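PDB 3CZP: putative polyphosphate kinase 2 from Pseudomonas aeruginosa PAO1, which uses inorganic polyphosphate as phosphate donor to convert AMP to ADP, and less efficiently GMP to GDP, with Mg(2+) as cofactor. Local coordinates for residues L265-Y270 against E471-R476; A303-N308 against F409-D414; I405-W410 against R484-A489. All coordinates share one frame; numbering follows the deposited sequence.

Interaction 1 (L265-Y270 against E471-R476)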
ATOM      1  N   LEU A 265      30.816  20.410 -19.587  1.00 43.23           N
ATOM      2  CA  LEU A 265      31.461  19.775 -18.421  1.00 42.41           C
ATOM      3  C   LEU A 265      32.906  19.418 -18.675  1.00 41.74           C
ATOM      4  O   LEU A 265      33.276  19.014 -19.781  1.00 41.30           O
ATOM      5  CB  LEU A 265      30.763  18.485 -18.011  1.00 42.05           C
ATOM      6  CG  LEU A 265      29.398  18.684 -17.384  1.00 39.47           C
ATOM      7  CD1 LEU A 265      28.735  17.329 -17.252  1.00 38.92           C
ATOM      8  CD2 LEU A 265      29.596  19.358 -16.045  1.00 38.02           C
ATOM      9  N   ASP A 266      33.693  19.522 -17.618  1.00 40.72           N
ATOM     10  CA  ASP A 266      35.080  19.109 -17.650  1.00 40.46           C
ATOM     11  C   ASP A 266      35.156  17.714 -17.029  1.00 39.53           C
ATOM     12  O   ASP A 266      35.338  17.535 -15.819  1.00 37.87           O
ATOM     13  CB  ASP A 266      35.936  20.125 -16.916  1.00 40.15           C
ATOM     14  CG  ASP A 266      37.389  19.756 -16.893  1.00 41.73           C
ATOM     15  OD1 ASP A 266      37.736  18.659 -17.404  1.00 43.17           O
ATOM     16  OD2 ASP A 266      38.177  20.554 -16.333  1.00 38.92           O
ATOM     17  N   LEU A 267      35.056  16.724 -17.902  1.00 39.44           N
ATOM     18  CA  LEU A 267      35.037  15.331 -17.490  1.00 39.14           C
ATOM     19  C   LEU A 267      36.445  14.786 -17.269  1.00 39.24           C
ATOM     20  O   LEU A 267      36.609  13.595 -16.999  1.00 39.11           O
ATOM     21  CB  LEU A 267      34.330  14.489 -18.545  1.00 39.12           C
ATOM     22  CG  LEU A 267      32.877  14.780 -18.891  1.00 38.58           C
ATOM     23  CD1 LEU A 267      32.414  13.753 -19.885  1.00 38.40           C
ATOM     24  CD2 LEU A 267      31.997  14.764 -17.651  1.00 34.89           C
ATOM     25  N   GLY A 268      37.450  15.661 -17.400  1.00 39.84           N
ATOM     26  CA  GLY A 268      38.853  15.349 -17.101  1.00 39.85           C
ATOM     27  C   GLY A 268      39.191  15.439 -15.616  1.00 39.85           C
ATOM     28  O   GLY A 268      40.300  15.139 -15.235  1.00 39.39           O
ATOM     29  N   GLN A 269      38.238  15.812 -14.764  1.00 39.70           N
ATOM     30  CA  GLN A 269      38.539  15.966 -13.323  1.00 40.05           C
ATOM     31  C   GLN A 269      38.624  14.647 -12.547  1.00 39.72           C
ATOM     32  O   GLN A 269      37.936  13.680 -12.884  1.00 37.85           O
ATOM     33  CB  GLN A 269      37.494  16.842 -12.660  1.00 40.27           C
ATOM     34  CG  GLN A 269      37.427  18.252 -13.195  1.00 41.13           C
ATOM     35  CD  GLN A 269      36.214  18.950 -12.672  1.00 41.24           C
ATOM     36  OE1 GLN A 269      36.284  19.666 -11.679  1.00 43.69           O
ATOM     37  NE2 GLN A 269      35.075  18.700 -13.300  1.00 44.08           N
ATOM     38  N   TYR A 270      39.455  14.643 -11.498  1.00 39.75           N
ATOM     39  CA  TYR A 270      39.683  13.455 -10.667  1.00 40.06           C
ATOM     40  C   TYR A 270      40.250  13.737  -9.257  1.00 39.98           C
ATOM     41  O   TYR A 270      40.604  14.855  -8.926  1.00 38.79           O
ATOM     42  CB  TYR A 270      40.615  12.478 -11.392  1.00 40.14           C
ATOM     43  CG  TYR A 270      42.035  12.960 -11.551  1.00 39.10           C
ATOM     44  CD1 TYR A 270      43.037  12.539 -10.677  1.00 38.58           C
ATOM     45  CD2 TYR A 270      42.373  13.853 -12.564  1.00 39.24           C
ATOM     46  CE1 TYR A 270      44.345  12.978 -10.817  1.00 40.22           C
ATOM     47  CE2 TYR A 270      43.691  14.314 -12.707  1.00 40.55           C
ATOM     48  CZ  TYR A 270      44.668  13.857 -11.838  1.00 39.58           C
ATOM     49  OH  TYR A 270      45.948  14.297 -11.969  1.00 40.01           O
ATOM     50  N   GLU A 471      30.551  14.967 -12.790  1.00 33.07           N
ATOM     51  CA  GLU A 471      31.587  14.528 -13.756  1.00 32.26           C
ATOM     52  C   GLU A 471      32.065  13.178 -13.238  1.00 31.43           C
ATOM     53  O   GLU A 471      32.733  13.106 -12.205  1.00 29.84           O
ATOM     54  CB  GLU A 471      32.754  15.517 -13.799  1.00 32.56           C
ATOM     55  CG  GLU A 471      32.432  16.936 -14.277  1.00 32.94           C
ATOM     56  CD  GLU A 471      31.808  17.834 -13.198  1.00 31.82           C
ATOM     57  OE1 GLU A 471      31.474  17.369 -12.085  1.00 30.61           O
ATOM     58  OE2 GLU A 471      31.636  19.015 -13.501  1.00 30.06           O
ATOM     59  N   ALA A 472      31.671  12.102 -13.909  1.00 31.33           N
ATOM     60  CA  ALA A 472      31.713  10.760 -13.297  1.00 31.27           C
ATOM     61  C   ALA A 472      32.711   9.791 -13.910  1.00 31.54           C
ATOM     62  O   ALA A 472      32.825   8.651 -13.464  1.00 31.66           O
ATOM     63  CB  ALA A 472      30.293  10.160 -13.295  1.00 31.44           C
ATOM     64  N   ASN A 473      33.513  10.254 -14.871  1.00 31.73           N
ATOM     65  CA  ASN A 473      34.565   9.428 -15.450  1.00 30.87           C
ATOM     66  C   ASN A 473      35.535   8.849 -14.394  1.00 32.22           C
ATOM     67  O   ASN A 473      36.082   7.775 -14.602  1.00 32.16           O
ATOM     68  CB  ASN A 473      35.410  10.221 -16.472  1.00 30.97           C
ATOM     69  CG  ASN A 473      34.795  10.276 -17.866  1.00 28.86           C
ATOM     70  OD1 ASN A 473      33.674   9.851 -18.065  1.00 22.40           O
ATOM     71  ND2 ASN A 473      35.559  10.833 -18.851  1.00 26.15           N
ATOM     72  N   ASP A 474      35.789   9.630 -13.334  1.00 32.19           N
ATOM     73  CA  ASP A 474      36.602   9.239 -12.187  1.00 31.66           C
ATOM     74  C   ASP A 474      35.659   8.990 -11.038  1.00 31.17           C
ATOM     75  O   ASP A 474      35.038   9.924 -10.512  1.00 32.37           O
ATOM     76  CB  ASP A 474      37.612  10.343 -11.787  1.00 31.27           C
ATOM     77  CG  ASP A 474      38.485   9.929 -10.600  1.00 31.87           C
ATOM     78  OD1 ASP A 474      39.149   8.888 -10.694  1.00 32.51           O
ATOM     79  OD2 ASP A 474      38.496  10.610  -9.555  1.00 35.40           O
ATOM     80  N   LYS A 475      35.510   7.726 -10.675  1.00 31.25           N
ATOM     81  CA  LYS A 475      34.632   7.309  -9.574  1.00 31.74           C
ATOM     82  C   LYS A 475      34.895   8.041  -8.263  1.00 31.95           C
ATOM     83  O   LYS A 475      33.958   8.341  -7.506  1.00 32.44           O
ATOM     84  CB  LYS A 475      34.718   5.786  -9.347  1.00 31.75           C
ATOM     85  CG  LYS A 475      33.774   4.956 -10.247  1.00 32.27           C
ATOM     86  CD  LYS A 475      34.430   3.582 -10.672  1.00 33.08           C
ATOM     87  CE  LYS A 475      33.458   2.713 -11.460  1.00 33.62           C
ATOM     88  NZ  LYS A 475      33.866   1.284 -11.467  1.00 34.00           N
ATOM     89  N   ARG A 476      36.164   8.324  -7.984  1.00 32.28           N
ATOM     90  CA  ARG A 476      36.548   8.892  -6.707  1.00 32.64           C
ATOM     91  C   ARG A 476      36.010  10.310  -6.575  1.00 32.20           C
ATOM     92  O   ARG A 476      35.438  10.684  -5.538  1.00 31.53           O
ATOM     93  CB  ARG A 476      38.063   8.872  -6.576  1.00 33.40           C
ATOM     94  CG  ARG A 476      38.665   7.490  -6.534  1.00 34.25           C
ATOM     95  CD  ARG A 476      40.147   7.573  -6.301  1.00 36.19           C
ATOM     96  NE  ARG A 476      40.672   6.281  -5.890  1.00 38.42           N
ATOM     97  CZ  ARG A 476      41.538   5.544  -6.570  1.00 43.04           C
ATOM     98  NH1 ARG A 476      42.071   5.960  -7.719  1.00 45.91           N
ATOM     99  NH2 ARG A 476      41.925   4.380  -6.067  1.00 44.36           N
TER
HETATM  100  O   HOH W   1      32.665  20.797 -15.317  1.00 41.25           O
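Glu471, the last residue of strand 467-471, runs its side chain along the loop 265-270 and touches four of its residues. Its CB lies 4.0 Å from Leu267 CD2, an apolar touch at the root of the side chain. One atom further, CG packs against a hydrogen-bonded pair of the loop, Asp266 O and Gln269 NE2, each 3.3 Å from Glu471 CG. The chain then bends (chi2 81°) and carries the carboxylate past the Gln269 amide, the two planes standing almost perpendicular. At the tip the oxygens divide the work: OE1 forms a salt bridge with Lys481, while OE2 passes 3.3 Å from Leu265 CD2. Glu471 OE2 also accepts from water 1 at 2.7 Å, and that water in turn accepts from Asp266 N.

The loop has its own internal bonds. A type I turn spans Asp266 to Gln269, and Asp266 OD1 takes the N-H of Gly268 to make an Asx turn. Gln269 NE2 donates to Asp266 O at 2.8 Å, nearly straight at 160° and on a carbonyl lone pair, which fixes the rotation of the amide beside Glu471.

At the other end Asp474 turns its carboxylate toward Tyr270, with OD2 3.3 Å from Tyr270 CA. As N-cap of helix 475-496 its OD2 accepts from Phe477 N, and also from Leu271 N. The loop between helices 260-263 and 273-292 is thus laid, at the protein surface, over the junction where strand 467-471 passes into helix 475-496, with Asn473 tied to Asp414 just before helix 415-427.

Interaction 2 (A303-N308 against F409-D414)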
ATOM      1  N   ALA A 303      17.208  11.844  -2.334  1.00 28.00           N
ATOM      2  CA  ALA A 303      18.324  11.832  -3.312  1.00 27.72           C
ATOM      3  C   ALA A 303      17.947  11.046  -4.531  1.00 26.34           C
ATOM      4  O   ALA A 303      17.654   9.850  -4.457  1.00 28.69           O
ATOM      5  CB  ALA A 303      19.626  11.300  -2.703  1.00 26.73           C
ATOM      6  N   VAL A 304      17.916  11.723  -5.663  1.00 26.21           N
ATOM      7  CA  VAL A 304      17.614  11.114  -6.933  1.00 27.09           C
ATOM      8  C   VAL A 304      18.893  10.855  -7.731  1.00 27.21           C
ATOM      9  O   VAL A 304      19.733  11.756  -7.862  1.00 28.62           O
ATOM     10  CB  VAL A 304      16.741  12.057  -7.782  1.00 27.83           C
ATOM     11  CG1 VAL A 304      16.822  11.630  -9.246  1.00 25.25           C
ATOM     12  CG2 VAL A 304      15.260  12.138  -7.226  1.00 24.20           C
ATOM     13  N   PHE A 305      19.051   9.653  -8.263  1.00 28.18           N
ATOM     14  CA  PHE A 305      20.212   9.329  -9.116  1.00 27.42           C
ATOM     15  C   PHE A 305      19.841   8.895 -10.515  1.00 27.72           C
ATOM     16  O   PHE A 305      19.100   7.930 -10.698  1.00 27.78           O
ATOM     17  CB  PHE A 305      21.056   8.197  -8.489  1.00 29.96           C
ATOM     18  CG  PHE A 305      21.821   8.605  -7.282  1.00 28.35           C
ATOM     19  CD1 PHE A 305      23.176   8.968  -7.377  1.00 31.12           C
ATOM     20  CD2 PHE A 305      21.211   8.623  -6.037  1.00 28.40           C
ATOM     21  CE1 PHE A 305      23.874   9.335  -6.249  1.00 29.12           C
ATOM     22  CE2 PHE A 305      21.902   9.042  -4.880  1.00 27.88           C
ATOM     23  CZ  PHE A 305      23.219   9.366  -4.970  1.00 28.23           C
ATOM     24  N   GLU A 306      20.360   9.625 -11.496  1.00 27.77           N
ATOM     25  CA  GLU A 306      20.277   9.273 -12.881  1.00 26.37           C
ATOM     26  C   GLU A 306      21.692   9.350 -13.476  1.00 26.67           C
ATOM     27  O   GLU A 306      22.613   9.940 -12.875  1.00 25.84           O
ATOM     28  CB  GLU A 306      19.337  10.227 -13.636  1.00 26.32           C
ATOM     29  CG  GLU A 306      17.883  10.380 -13.130  1.00 28.09           C
ATOM     30  CD  GLU A 306      16.936   9.189 -13.409  1.00 30.47           C
ATOM     31  OE1 GLU A 306      17.299   8.295 -14.178  1.00 30.04           O
ATOM     32  OE2 GLU A 306      15.797   9.176 -12.835  1.00 33.37           O
ATOM     33  N   GLY A 307      21.872   8.712 -14.633  1.00 25.73           N
ATOM     34  CA  GLY A 307      23.097   8.911 -15.426  1.00 26.24           C
ATOM     35  C   GLY A 307      23.186   7.900 -16.520  1.00 27.34           C
ATOM     36  O   GLY A 307      22.375   6.984 -16.602  1.00 27.37           O
ATOM     37  N   ASN A 308      24.209   8.041 -17.346  1.00 29.45           N
ATOM     38  CA  ASN A 308      24.504   7.077 -18.371  1.00 30.74           C
ATOM     39  C   ASN A 308      24.675   5.650 -17.782  1.00 30.61           C
ATOM     40  O   ASN A 308      24.984   5.463 -16.622  1.00 30.48           O
ATOM     41  CB  ASN A 308      25.799   7.518 -19.096  1.00 31.18           C
ATOM     42  CG  ASN A 308      25.626   8.818 -19.895  1.00 33.09           C
ATOM     43  OD1 ASN A 308      24.808   8.887 -20.844  1.00 35.53           O
ATOM     44  ND2 ASN A 308      26.415   9.850 -19.536  1.00 31.06           N
ATOM     45  N   PHE A 409      21.001  14.078  -8.999  1.00 23.80           N
ATOM     46  CA  PHE A 409      22.302  13.853  -9.620  1.00 23.70           C
ATOM     47  C   PHE A 409      22.162  13.269 -11.029  1.00 24.58           C
ATOM     48  O   PHE A 409      21.479  12.273 -11.231  1.00 25.04           O
ATOM     49  CB  PHE A 409      23.148  12.880  -8.751  1.00 24.08           C
ATOM     50  CG  PHE A 409      23.472  13.401  -7.340  1.00 23.79           C
ATOM     51  CD1 PHE A 409      24.407  14.419  -7.143  1.00 24.78           C
ATOM     52  CD2 PHE A 409      22.835  12.884  -6.236  1.00 23.17           C
ATOM     53  CE1 PHE A 409      24.677  14.892  -5.905  1.00 23.44           C
ATOM     54  CE2 PHE A 409      23.141  13.351  -4.978  1.00 24.25           C
ATOM     55  CZ  PHE A 409      24.051  14.352  -4.814  1.00 25.19           C
ATOM     56  N   TRP A 410      22.863  13.860 -11.985  1.00 24.93           N
ATOM     57  CA  TRP A 410      23.074  13.265 -13.266  1.00 25.50           C
ATOM     58  C   TRP A 410      24.532  12.937 -13.327  1.00 26.04           C
ATOM     59  O   TRP A 410      25.359  13.832 -13.374  1.00 26.56           O
ATOM     60  CB  TRP A 410      22.722  14.202 -14.436  1.00 25.49           C
ATOM     61  CG  TRP A 410      23.094  13.568 -15.708  1.00 25.82           C
ATOM     62  CD1 TRP A 410      24.254  13.771 -16.444  1.00 27.32           C
ATOM     63  CD2 TRP A 410      22.390  12.505 -16.369  1.00 27.04           C
ATOM     64  NE1 TRP A 410      24.274  12.908 -17.540  1.00 26.65           N
ATOM     65  CE2 TRP A 410      23.153  12.132 -17.518  1.00 25.37           C
ATOM     66  CE3 TRP A 410      21.197  11.826 -16.100  1.00 27.40           C
ATOM     67  CZ2 TRP A 410      22.745  11.127 -18.391  1.00 28.32           C
ATOM     68  CZ3 TRP A 410      20.794  10.811 -16.987  1.00 27.50           C
ATOM     69  CH2 TRP A 410      21.558  10.469 -18.101  1.00 26.52           C
ATOM     70  N   LEU A 411      24.841  11.650 -13.293  1.00 26.55           N
ATOM     71  CA  LEU A 411      26.226  11.209 -13.390  1.00 27.42           C
ATOM     72  C   LEU A 411      26.596  11.093 -14.863  1.00 27.89           C
ATOM     73  O   LEU A 411      26.063  10.254 -15.600  1.00 28.30           O
ATOM     74  CB  LEU A 411      26.485   9.886 -12.649  1.00 27.47           C
ATOM     75  CG  LEU A 411      26.887  10.021 -11.169  1.00 28.86           C
ATOM     76  CD1 LEU A 411      25.861  10.758 -10.349  1.00 29.22           C
ATOM     77  CD2 LEU A 411      27.142   8.588 -10.596  1.00 27.15           C
ATOM     78  N   ALA A 412      27.544  11.930 -15.271  1.00 27.73           N
ATOM     79  CA  ALA A 412      27.927  12.038 -16.674  1.00 28.12           C
ATOM     80  C   ALA A 412      29.266  11.332 -16.914  1.00 28.99           C
ATOM     81  O   ALA A 412      30.227  11.551 -16.183  1.00 28.45           O
ATOM     82  CB  ALA A 412      27.982  13.516 -17.087  1.00 27.67           C
ATOM     83  N   ILE A 413      29.308  10.474 -17.938  1.00 29.06           N
ATOM     84  CA  ILE A 413      30.554   9.887 -18.405  1.00 29.13           C
ATOM     85  C   ILE A 413      30.587  10.036 -19.924  1.00 30.42           C
ATOM     86  O   ILE A 413      29.528  10.283 -20.542  1.00 31.43           O
ATOM     87  CB  ILE A 413      30.764   8.374 -18.014  1.00 28.62           C
ATOM     88  CG1 ILE A 413      29.732   7.457 -18.644  1.00 28.94           C
ATOM     89  CG2 ILE A 413      30.854   8.150 -16.482  1.00 26.06           C
ATOM     90  CD1 ILE A 413      29.831   5.962 -18.128  1.00 27.76           C
ATOM     91  N   ASP A 414      31.773   9.896 -20.536  1.00 30.94           N
ATOM     92  CA  ASP A 414      31.843   9.937 -22.003  1.00 31.61           C
ATOM     93  C   ASP A 414      31.709   8.537 -22.598  1.00 32.40           C
ATOM     94  O   ASP A 414      31.659   7.536 -21.850  1.00 30.70           O
ATOM     95  CB  ASP A 414      33.057  10.714 -22.521  1.00 31.54           C
ATOM     96  CG  ASP A 414      34.379  10.158 -22.030  1.00 32.33           C
ATOM     97  OD1 ASP A 414      34.473   8.923 -21.907  1.00 29.96           O
ATOM     98  OD2 ASP A 414      35.319  10.971 -21.778  1.00 28.83           O
TER
HETATM   99  O   HOH W   2      25.965  12.545 -20.196  1.00 43.14           O
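Strands 303-307 and 409-412 run side by side in parallel, their axes at 27°, with Phe305, Glu306 and Gly307 level with Phe409, Trp410 and Leu411. They are neighbours in the 2-3-1-4-5 parallel sheet of a P-loop NTPase-type fold. Gly307 and Asn308 stand where the first strand gives way to a loop before helix 313-321, the place of the P-loop in this clan.

The ladder is regular. Phe409 N donates to Val304 O at 2.9 Å and Glu306 N to Phe409 O at 2.9 Å, the second nearly along the C=O axis. Leu411 N then meets a lone pair of Glu306 O at 2.8 Å. Past the end of the first strand the pairing loosens, and Asn308 N reaches Leu411 O only weakly.

On one face the phenyl groups of Phe305 and Phe409 point the same way, side by side, with planes 31° apart. Phe409 CD2 lies over the Phe305 ring toward its rim, 3.7 Å from Phe305 CE1, and Val482 of helix 475-496 touches both rings.

Trp410 occupies the other face. With CG anti to the backbone N (chi1 174°), its indole swings across to the neighbouring strand and lies against the backbone of Gly307. Gly307 CA sits 3.3 Å from the centroid of the Trp410 six-membered ring, close to the ring normal, a CH-pi contact with the alpha carbon itself. Glu306 CB packs against the same ring, 3.5 Å from Trp410 CE3, while the Glu306 carboxylate leads away to Ser366. Water 2 lies in plane at the indole edge, accepting from Trp410 NE1 at 3.2 Å and from Asn308 ND2 at 2.8 Å.

Interaction 3 (I405-W410 against R484-A489)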
ATOM      1  N   ILE A 405      14.118  17.872   1.698  1.00 26.20           N
ATOM      2  CA  ILE A 405      15.336  18.270   1.008  1.00 25.72           C
ATOM      3  C   ILE A 405      15.534  17.418  -0.218  1.00 25.67           C
ATOM      4  O   ILE A 405      15.759  16.246  -0.118  1.00 27.04           O
ATOM      5  CB  ILE A 405      16.540  18.138   1.956  1.00 26.61           C
ATOM      6  CG1 ILE A 405      16.293  18.947   3.245  1.00 24.14           C
ATOM      7  CG2 ILE A 405      17.872  18.596   1.275  1.00 24.10           C
ATOM      8  CD1 ILE A 405      17.315  18.667   4.302  1.00 26.16           C
ATOM      9  N   VAL A 406      15.484  18.020  -1.386  1.00 26.23           N
ATOM     10  CA  VAL A 406      15.559  17.290  -2.631  1.00 26.51           C
ATOM     11  C   VAL A 406      16.908  17.546  -3.365  1.00 26.74           C
ATOM     12  O   VAL A 406      17.251  18.702  -3.731  1.00 26.89           O
ATOM     13  CB  VAL A 406      14.374  17.676  -3.498  1.00 27.00           C
ATOM     14  CG1 VAL A 406      14.454  17.014  -4.850  1.00 25.27           C
ATOM     15  CG2 VAL A 406      13.040  17.379  -2.749  1.00 25.47           C
ATOM     16  N   VAL A 407      17.671  16.470  -3.555  1.00 24.50           N
ATOM     17  CA  VAL A 407      18.952  16.532  -4.249  1.00 24.77           C
ATOM     18  C   VAL A 407      18.877  15.628  -5.486  1.00 25.33           C
ATOM     19  O   VAL A 407      18.350  14.530  -5.391  1.00 24.39           O
ATOM     20  CB  VAL A 407      20.084  16.160  -3.265  1.00 25.08           C
ATOM     21  CG1 VAL A 407      21.410  16.373  -3.912  1.00 26.53           C
ATOM     22  CG2 VAL A 407      20.008  17.115  -1.986  1.00 21.67           C
ATOM     23  N   LYS A 408      19.354  16.096  -6.643  1.00 24.18           N
ATOM     24  CA  LYS A 408      19.228  15.373  -7.917  1.00 24.00           C
ATOM     25  C   LYS A 408      20.571  15.286  -8.660  1.00 23.43           C
ATOM     26  O   LYS A 408      21.194  16.303  -8.944  1.00 23.66           O
ATOM     27  CB  LYS A 408      18.224  16.118  -8.820  1.00 24.52           C
ATOM     28  CG  LYS A 408      16.779  16.121  -8.335  1.00 22.83           C
ATOM     29  CD  LYS A 408      15.862  16.765  -9.370  1.00 24.16           C
ATOM     30  CE  LYS A 408      16.015  18.271  -9.484  1.00 24.96           C
ATOM     31  NZ  LYS A 408      14.909  18.976 -10.318  1.00 20.99           N
ATOM     32  N   PHE A 409      21.001  14.078  -8.999  1.00 23.80           N
ATOM     33  CA  PHE A 409      22.302  13.853  -9.620  1.00 23.70           C
ATOM     34  C   PHE A 409      22.162  13.269 -11.029  1.00 24.58           C
ATOM     35  O   PHE A 409      21.479  12.273 -11.231  1.00 25.04           O
ATOM     36  CB  PHE A 409      23.148  12.880  -8.751  1.00 24.08           C
ATOM     37  CG  PHE A 409      23.472  13.401  -7.340  1.00 23.79           C
ATOM     38  CD1 PHE A 409      24.407  14.419  -7.143  1.00 24.78           C
ATOM     39  CD2 PHE A 409      22.835  12.884  -6.236  1.00 23.17           C
ATOM     40  CE1 PHE A 409      24.677  14.892  -5.905  1.00 23.44           C
ATOM     41  CE2 PHE A 409      23.141  13.351  -4.978  1.00 24.25           C
ATOM     42  CZ  PHE A 409      24.051  14.352  -4.814  1.00 25.19           C
ATOM     43  N   TRP A 410      22.863  13.860 -11.985  1.00 24.93           N
ATOM     44  CA  TRP A 410      23.074  13.265 -13.266  1.00 25.50           C
ATOM     45  C   TRP A 410      24.532  12.937 -13.327  1.00 26.04           C
ATOM     46  O   TRP A 410      25.359  13.832 -13.374  1.00 26.56           O
ATOM     47  CB  TRP A 410      22.722  14.202 -14.436  1.00 25.49           C
ATOM     48  CG  TRP A 410      23.094  13.568 -15.708  1.00 25.82           C
ATOM     49  CD1 TRP A 410      24.254  13.771 -16.444  1.00 27.32           C
ATOM     50  CD2 TRP A 410      22.390  12.505 -16.369  1.00 27.04           C
ATOM     51  NE1 TRP A 410      24.274  12.908 -17.540  1.00 26.65           N
ATOM     52  CE2 TRP A 410      23.153  12.132 -17.518  1.00 25.37           C
ATOM     53  CE3 TRP A 410      21.197  11.826 -16.100  1.00 27.40           C
ATOM     54  CZ2 TRP A 410      22.745  11.127 -18.391  1.00 28.32           C
ATOM     55  CZ3 TRP A 410      20.794  10.811 -16.987  1.00 27.50           C
ATOM     56  CH2 TRP A 410      21.558  10.469 -18.101  1.00 26.52           C
ATOM     57  N   ARG A 484      29.308  15.483  -0.887  1.00 28.26           N
ATOM     58  CA  ARG A 484      29.423  16.911  -0.539  1.00 28.43           C
ATOM     59  C   ARG A 484      28.145  17.706  -0.858  1.00 27.72           C
ATOM     60  O   ARG A 484      27.758  18.581  -0.101  1.00 26.09           O
ATOM     61  CB  ARG A 484      30.558  17.537  -1.258  1.00 27.67           C
ATOM     62  CG  ARG A 484      30.946  18.905  -0.741  1.00 29.63           C
ATOM     63  CD  ARG A 484      32.155  19.408  -1.496  1.00 28.59           C
ATOM     64  NE  ARG A 484      33.421  18.816  -1.083  1.00 29.75           N
ATOM     65  CZ  ARG A 484      34.247  18.100  -1.864  1.00 29.33           C
ATOM     66  NH1 ARG A 484      35.397  17.666  -1.371  1.00 23.73           N
ATOM     67  NH2 ARG A 484      33.912  17.767  -3.116  1.00 30.25           N
ATOM     68  N   THR A 485      27.520  17.389  -1.989  1.00 28.11           N
ATOM     69  CA  THR A 485      26.288  18.032  -2.397  1.00 28.00           C
ATOM     70  C   THR A 485      25.134  17.766  -1.445  1.00 29.41           C
ATOM     71  O   THR A 485      24.372  18.692  -1.074  1.00 30.89           O
ATOM     72  CB  THR A 485      25.843  17.599  -3.794  1.00 28.77           C
ATOM     73  OG1 THR A 485      26.876  17.856  -4.752  1.00 22.96           O
ATOM     74  CG2 THR A 485      24.552  18.365  -4.197  1.00 26.61           C
ATOM     75  N   ILE A 486      24.943  16.508  -1.105  1.00 29.37           N
ATOM     76  CA  ILE A 486      23.962  16.154  -0.102  1.00 30.33           C
ATOM     77  C   ILE A 486      24.171  16.997   1.154  1.00 30.64           C
ATOM     78  O   ILE A 486      23.257  17.657   1.599  1.00 32.26           O
ATOM     79  CB  ILE A 486      23.968  14.644   0.206  1.00 30.29           C
ATOM     80  CG1 ILE A 486      23.441  13.868  -1.019  1.00 29.29           C
ATOM     81  CG2 ILE A 486      23.085  14.285   1.395  1.00 29.17           C
ATOM     82  CD1 ILE A 486      23.671  12.397  -0.876  1.00 29.86           C
ATOM     83  N   ASN A 487      25.388  16.982   1.687  1.00 31.12           N
ATOM     84  CA  ASN A 487      25.749  17.717   2.874  1.00 30.77           C
ATOM     85  C   ASN A 487      25.538  19.219   2.730  1.00 30.76           C
ATOM     86  O   ASN A 487      25.010  19.847   3.650  1.00 29.48           O
ATOM     87  CB  ASN A 487      27.238  17.463   3.231  1.00 30.04           C
ATOM     88  CG  ASN A 487      27.521  16.001   3.688  1.00 30.17           C
ATOM     89  OD1 ASN A 487      26.617  15.292   4.121  1.00 25.83           O
ATOM     90  ND2 ASN A 487      28.793  15.578   3.612  1.00 25.01           N
ATOM     91  N   ASP A 488      25.985  19.804   1.605  1.00 31.25           N
ATOM     92  CA  ASP A 488      25.725  21.256   1.350  1.00 31.20           C
ATOM     93  C   ASP A 488      24.197  21.542   1.385  1.00 31.34           C
ATOM     94  O   ASP A 488      23.762  22.565   1.914  1.00 30.44           O
ATOM     95  CB  ASP A 488      26.250  21.720  -0.025  1.00 30.48           C
ATOM     96  CG  ASP A 488      27.748  21.761  -0.117  1.00 31.04           C
ATOM     97  OD1 ASP A 488      28.438  21.673   0.926  1.00 25.47           O
ATOM     98  OD2 ASP A 488      28.240  21.900  -1.273  1.00 31.03           O
ATOM     99  N   ALA A 489      23.399  20.646   0.792  1.00 31.88           N
ATOM    100  CA  ALA A 489      21.937  20.827   0.731  1.00 31.76           C
ATOM    101  C   ALA A 489      21.249  20.776   2.115  1.00 31.65           C
ATOM    102  O   ALA A 489      20.373  21.577   2.407  1.00 32.73           O
ATOM    103  CB  ALA A 489      21.280  19.834  -0.263  1.00 30.79           C
TER
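Helix 475-496, which follows the edge strand 467-471, packs back across one face of the parallel sheet, and here its segment 484-489 meets strand 405-410. The helix runs roughly antiparallel to the strand, at 156°, and the two axes approach to 9.0 Å. Alternate strand residues, Ile405, Val407 and Phe409, direct their side chains at the helix, which answers with Thr485, Ile486 and Ala489.

The tightest point is at Val407, whose branches have separate partners. CG2, beside the backbone N, presses on the methyl of Ala489 at 3.5 Å from Val407 CG2 to Ala489 CB, closer than usual for two carbons. CG1, anti to the backbone N (chi1 -173°), goes instead to Thr485, with Val407 CG1 and Thr485 CG2 3.7 Å apart. The same Ala489 CB takes Ile405 CG2 at 3.9 Å, so one small residue receives two branched chains.

Such helix-on-sheet packing builds the outer layer of the alpha/beta/alpha sandwich of P-loop NTPase-type domains. Ile486 also touches Leu301 on the neighbouring strand and Leu287 of helix 273-292.

Phe409 reaches the helix with the far edge of its ring. Its CE1 meets Thr485 tip to tip, 3.6 Å from Phe409 CE1 to Thr485 CB. Ile486 crosses the ring direction at about a right angle, its CG1 near the ring plane and 3.9 Å from Phe409 CZ. The Thr485 hydroxyl, although it lies in plane at this same edge, is bonded within its own helix: Thr485 OG1 hydrogen-bonds to Lys481 O.

Interaction 1 lies at the surface, whereas interactions 2 and 3 are buried and meet on strand 404-412. Phe409 belongs to both, its CD2 used against the neighbouring strand and its far edge against the helix. The chemistry follows the place: carboxylates, an amide and water at the loop, a backbone ladder with aromatic packing between strands, and almost wholly carbon-to-carbon packing under the helix. Interactions 1 and 3 do not touch, yet both use helix 475-496, one at its capped start and the other further along. Interactions 1 and 2 join where Ala472 N probably bonds Ala412 O, just past the end of strand 467-471, and Asn473 ND2 probably bonds Asp414 OD2.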